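Local structure of phiAB6 tailspike (Unidentified phage, 5JS4) at residues V566-I571 with Q579-D584; L589-G594 with F606-M611. The protein forms the trimeric, beta-helical tailspike of a bacteriophage and fragments the exopolysaccharide of Acinetobacter baumannii, probably during attachment to the host. One frame throughout, in Å; residues are numbered along the deposited sequence.

Interaction 1 of 2, residues V566-I571 with Q579-D584; sequences VKRRVI and QYLASD
I571 packs on two residues of the facing strand. Its CD1 lies 3.6 Å from A582 CB, and its CG1 meets Y580 CD2 at 3.7 Å, beside the ring edge. CG1 sits between the backbone N and the carbonyl carbon (chi1 63°), and this torsion brings the chain down against the second strand. This is the tight, buried part of the contact, on the face that also carries R569. R569 and A582 form the hydrogen-bonded pair of an antiparallel hairpin: R569 N bonds A582 O at 2.9 Å, and A582 N bonds R569 O at 2.8 Å. The face of R568, L581 and S583 is more open, though V570 on it is buried. V570 CB touches L581 CD1 at 3.9 Å, and L581 CD2 lies over one face of the R568 guanidinium, toward its rim. At the far end D584 OD1 takes the K567 N-H at 2.8 Å, from above the carboxylate plane. D584 N returns a bond to K567 O. The arginine ends cross the subunit interface: R569 bridges to D584 and R568 to D553, both of a second subunit. Backbone bonds, with one to the D584 carboxylate, thus join the strands, while R568 and R569 bind a neighbouring subunit, consistent with a role in trimer assembly.

Interaction 2 of 2, residues L589-G594 with F606-M611; sequences LSRKWG and FYAPMM
K592 runs beside the Y607 ring, and the two side chains point the same way. K592 CB starts 3.6 Å from F606 O. CG and CD pass along the Y607 CD2 and CE2 atoms. The chain bends at chi3 (64°), which brings CE to 3.6 Å from Y607 CE2. NZ ends near Y607 OH, but its salt bridge is with the C-terminal carboxylate of S719, whose O also takes a hydrogen bond from Y607 OH. K592 and Y607 are a non-hydrogen-bonded pair in an antiparallel beta hairpin, next to the hydrogen-bonded pair W593 and F606. In that pair W593 N bonds F606 O at 2.9 Å, and F606 N bonds W593 O at 2.8 Å. On the other face the W593 indole presents its edge to A608, with CZ3 at 3.7 Å from A608 CB. The R591 guanidinium lies over one face of the same indole, its NH1 3.3 Å above the ring plane and toward the rim. NH1 also forms a salt bridge with D584. Around the trimer, W593 also meets W593 of both other subunits edge to face. Beyond the paired residues A608 N still bonds R591 O, nearly straight at 175°. Next along, a water accepts from R591 N and donates to A608 O at 2.8 Å.

Overall arrangement
Interaction 1 comes first along the chain and is complete before interaction 2 begins. Their centres lie 16 Å apart. Both belong to one antiparallel sheet, in which strands 566-573, 579-586, 591-597 and 602-615 follow each other in chain order. The inner strands 579-586 and 591-597 are neighbours, so the two hairpins meet directly. S583 O and G594 N probably share a hydrogen bond, and D584 OD2 forms a salt bridge with R591 NH1. The sheet lies after the parallel beta-helix in the chain and is completed by strands 708-715 and 654-661 from nearer the C-terminus. Both contacts touch the third subunit, so the paired hairpins also form part of the trimer interface.

Interaction 1 of 2, residues V566-I571 with Q579-D584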
# COMPACT_ATOMS: atom_id res chain seq x y z
N VAL A 566 29.40 3.41 -15.46
CA VAL A 566 30.05 2.12 -15.58
C VAL A 566 29.01 1.06 -15.25
O VAL A 566 28.35 1.14 -14.22
CB VAL A 566 31.25 1.99 -14.64
CG1 VAL A 566 31.79 0.57 -14.63
CG2 VAL A 566 32.34 2.97 -15.05
N LYS A 567 28.86 0.09 -16.14
CA LYS A 567 28.01 -1.05 -15.87
C LYS A 567 28.88 -2.22 -15.44
O LYS A 567 29.93 -2.47 -16.03
CB LYS A 567 27.17 -1.39 -17.09
CG LYS A 567 26.15 -0.31 -17.41
CD LYS A 567 25.12 -0.75 -18.43
CE LYS A 567 24.12 -1.73 -17.84
NZ LYS A 567 23.07 -2.09 -18.82
N ARG A 568 28.44 -2.90 -14.39
CA ARG A 568 29.14 -4.08 -13.90
C ARG A 568 28.24 -5.29 -14.12
O ARG A 568 27.03 -5.22 -13.91
CB ARG A 568 29.50 -3.95 -12.43
CG ARG A 568 30.33 -2.71 -12.11
CD ARG A 568 31.07 -2.87 -10.79
NE ARG A 568 30.16 -3.16 -9.69
CZ ARG A 568 30.53 -3.64 -8.50
NH1 ARG A 568 31.81 -3.89 -8.24
NH2 ARG A 568 29.62 -3.86 -7.57
N ARG A 569 28.84 -6.39 -14.56
CA ARG A 569 28.08 -7.57 -14.91
C ARG A 569 28.84 -8.81 -14.49
O ARG A 569 30.04 -8.92 -14.72
CB ARG A 569 27.84 -7.59 -16.42
CG ARG A 569 27.07 -8.81 -16.92
CD ARG A 569 26.49 -8.54 -18.30
NE ARG A 569 26.25 -9.77 -19.04
CZ ARG A 569 25.75 -9.82 -20.27
NH1 ARG A 569 25.41 -8.71 -20.91
NH2 ARG A 569 25.58 -11.00 -20.86
N VAL A 570 28.13 -9.75 -13.86
CA VAL A 570 28.76 -11.02 -13.46
C VAL A 570 29.16 -11.81 -14.70
O VAL A 570 28.35 -11.98 -15.62
CB VAL A 570 27.85 -11.86 -12.53
CG1 VAL A 570 26.57 -12.30 -13.23
CG2 VAL A 570 28.61 -13.06 -11.98
N ILE A 571 30.42 -12.24 -14.75
CA ILE A 571 30.92 -13.01 -15.89
C ILE A 571 31.61 -14.32 -15.50
O ILE A 571 32.00 -15.10 -16.36
CB ILE A 571 31.88 -12.17 -16.77
CG1 ILE A 571 33.13 -11.75 -16.00
CG2 ILE A 571 31.15 -10.96 -17.34
CD1 ILE A 571 34.25 -11.25 -16.89
N GLN A 579 31.65 -14.44 -6.85
CA GLN A 579 31.22 -13.82 -8.11
C GLN A 579 32.19 -12.73 -8.53
O GLN A 579 32.60 -11.91 -7.71
CB GLN A 579 29.84 -13.20 -7.95
CG GLN A 579 28.72 -14.22 -7.80
CD GLN A 579 27.36 -13.57 -7.64
OE1 GLN A 579 27.25 -12.35 -7.47
NE2 GLN A 579 26.32 -14.38 -7.70
N TYR A 580 32.55 -12.72 -9.81
CA TYR A 580 33.35 -11.64 -10.36
C TYR A 580 32.47 -10.79 -11.27
O TYR A 580 31.98 -11.27 -12.29
CB TYR A 580 34.56 -12.15 -11.15
CG TYR A 580 35.33 -11.00 -11.76
CD1 TYR A 580 36.04 -10.11 -10.96
CD2 TYR A 580 35.30 -10.76 -13.13
CE1 TYR A 580 36.72 -9.04 -11.51
CE2 TYR A 580 35.98 -9.69 -13.69
CZ TYR A 580 36.68 -8.83 -12.87
OH TYR A 580 37.35 -7.77 -13.42
N LEU A 581 32.29 -9.53 -10.89
CA LEU A 581 31.55 -8.56 -11.69
C LEU A 581 32.56 -7.71 -12.47
O LEU A 581 33.40 -7.04 -11.88
CB LEU A 581 30.66 -7.68 -10.81
CG LEU A 581 29.27 -8.25 -10.48
CD1 LEU A 581 29.36 -9.56 -9.70
CD2 LEU A 581 28.45 -7.23 -9.70
N ALA A 582 32.47 -7.78 -13.80
CA ALA A 582 33.36 -7.04 -14.69
C ALA A 582 32.75 -5.70 -15.03
O ALA A 582 31.53 -5.57 -15.10
CB ALA A 582 33.61 -7.84 -15.96
N SER A 583 33.61 -4.71 -15.26
CA SER A 583 33.18 -3.33 -15.53
C SER A 583 33.36 -2.98 -17.00
O SER A 583 34.38 -3.31 -17.60
CB SER A 583 33.98 -2.35 -14.68
OG SER A 583 33.67 -2.50 -13.31
N ASP A 584 32.37 -2.29 -17.57
CA ASP A 584 32.49 -1.80 -18.93
C ASP A 584 32.99 -0.35 -18.96
O ASP A 584 33.23 0.27 -17.92
CB ASP A 584 31.18 -2.03 -19.73
CG ASP A 584 30.14 -0.93 -19.55
OD1 ASP A 584 30.23 -0.11 -18.62
OD2 ASP A 584 29.20 -0.90 -20.38

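Interaction 2 of 2, residues L589-G594 with F606-M611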
# COMPACT_ATOMS: atom_id res chain seq x y z
N LEU A 589 35.03 8.63 -26.10
CA LEU A 589 36.19 8.18 -26.87
C LEU A 589 36.49 6.68 -26.81
O LEU A 589 37.36 6.22 -27.53
CB LEU A 589 37.44 8.96 -26.42
CG LEU A 589 37.40 10.45 -26.75
CD1 LEU A 589 38.56 11.15 -26.07
CD2 LEU A 589 37.44 10.68 -28.25
N SER A 590 35.78 5.93 -25.97
CA SER A 590 36.11 4.52 -25.74
C SER A 590 34.89 3.67 -25.42
O SER A 590 34.08 4.04 -24.57
CB SER A 590 37.11 4.41 -24.59
OG SER A 590 37.48 3.06 -24.35
N ARG A 591 34.78 2.52 -26.08
CA ARG A 591 33.78 1.52 -25.74
C ARG A 591 34.49 0.18 -25.53
O ARG A 591 35.10 -0.36 -26.46
CB ARG A 591 32.72 1.39 -26.85
CG ARG A 591 31.54 0.51 -26.47
CD ARG A 591 30.63 1.21 -25.48
NE ARG A 591 29.41 0.49 -25.12
CZ ARG A 591 29.20 -0.19 -23.99
NH1 ARG A 591 30.16 -0.33 -23.08
NH2 ARG A 591 28.02 -0.74 -23.78
N LYS A 592 34.42 -0.32 -24.30
CA LYS A 592 35.08 -1.56 -23.90
C LYS A 592 34.22 -2.33 -22.92
O LYS A 592 33.33 -1.77 -22.28
CB LYS A 592 36.42 -1.28 -23.22
CG LYS A 592 37.48 -0.62 -24.10
CD LYS A 592 38.65 -0.10 -23.27
CE LYS A 592 39.42 -1.22 -22.59
NZ LYS A 592 40.64 -0.70 -21.91
N TRP A 593 34.51 -3.63 -22.80
CA TRP A 593 33.93 -4.49 -21.77
C TRP A 593 35.08 -5.19 -21.08
O TRP A 593 35.88 -5.87 -21.72
CB TRP A 593 32.96 -5.50 -22.39
CG TRP A 593 31.77 -4.83 -22.99
CD1 TRP A 593 30.57 -4.60 -22.40
CD2 TRP A 593 31.70 -4.25 -24.29
NE1 TRP A 593 29.73 -3.93 -23.27
CE2 TRP A 593 30.41 -3.70 -24.44
CE3 TRP A 593 32.61 -4.14 -25.35
CZ2 TRP A 593 30.01 -3.05 -25.61
CZ3 TRP A 593 32.21 -3.49 -26.52
CH2 TRP A 593 30.92 -2.96 -26.63
N GLY A 594 35.18 -5.00 -19.77
CA GLY A 594 36.28 -5.56 -19.00
C GLY A 594 36.15 -7.05 -18.81
O GLY A 594 35.06 -7.63 -18.88
N PHE A 606 37.46 -6.45 -23.98
CA PHE A 606 36.90 -6.61 -25.31
C PHE A 606 36.59 -5.21 -25.82
O PHE A 606 36.18 -4.35 -25.04
CB PHE A 606 35.63 -7.45 -25.22
CG PHE A 606 35.82 -8.76 -24.49
CD1 PHE A 606 36.60 -9.76 -25.05
CD2 PHE A 606 35.23 -8.98 -23.25
CE1 PHE A 606 36.79 -10.96 -24.38
CE2 PHE A 606 35.41 -10.18 -22.58
CZ PHE A 606 36.19 -11.17 -23.15
N TYR A 607 36.78 -5.00 -27.13
CA TYR A 607 36.78 -3.66 -27.72
C TYR A 607 35.77 -3.51 -28.85
O TYR A 607 35.64 -4.40 -29.69
CB TYR A 607 38.17 -3.34 -28.29
CG TYR A 607 39.24 -3.26 -27.24
CD1 TYR A 607 39.72 -4.41 -26.63
CD2 TYR A 607 39.76 -2.04 -26.84
CE1 TYR A 607 40.69 -4.35 -25.65
CE2 TYR A 607 40.74 -1.97 -25.87
CZ TYR A 607 41.20 -3.14 -25.27
OH TYR A 607 42.16 -3.10 -24.29
N ALA A 608 35.09 -2.37 -28.88
CA ALA A 608 34.31 -1.95 -30.04
C ALA A 608 35.00 -0.72 -30.62
O ALA A 608 34.78 0.39 -30.14
CB ALA A 608 32.87 -1.63 -29.65
N PRO A 609 35.87 -0.90 -31.63
CA PRO A 609 36.65 0.23 -32.13
C PRO A 609 35.84 1.22 -32.95
O PRO A 609 34.76 0.89 -33.44
CB PRO A 609 37.71 -0.43 -33.01
CG PRO A 609 37.03 -1.66 -33.51
CD PRO A 609 36.18 -2.14 -32.37
N MET A 610 36.37 2.43 -33.11
CA MET A 610 35.88 3.32 -34.14
C MET A 610 36.28 2.75 -35.49
O MET A 610 37.40 2.26 -35.65
CB MET A 610 36.46 4.72 -33.98
CG MET A 610 35.87 5.48 -32.80
SD MET A 610 36.54 7.14 -32.60
CE MET A 610 38.08 6.79 -31.74
N MET A 611 35.35 2.78 -36.44
CA MET A 611 35.64 2.40 -37.81
C MET A 611 35.37 3.59 -38.71
O MET A 611 34.43 4.35 -38.49
CB MET A 611 34.82 1.18 -38.24
CG MET A 611 35.08 -0.02 -37.35
SD MET A 611 34.34 -1.55 -37.95
CE MET A 611 35.59 -2.11 -39.09
O HOH W 1 36.39 2.11 -28.65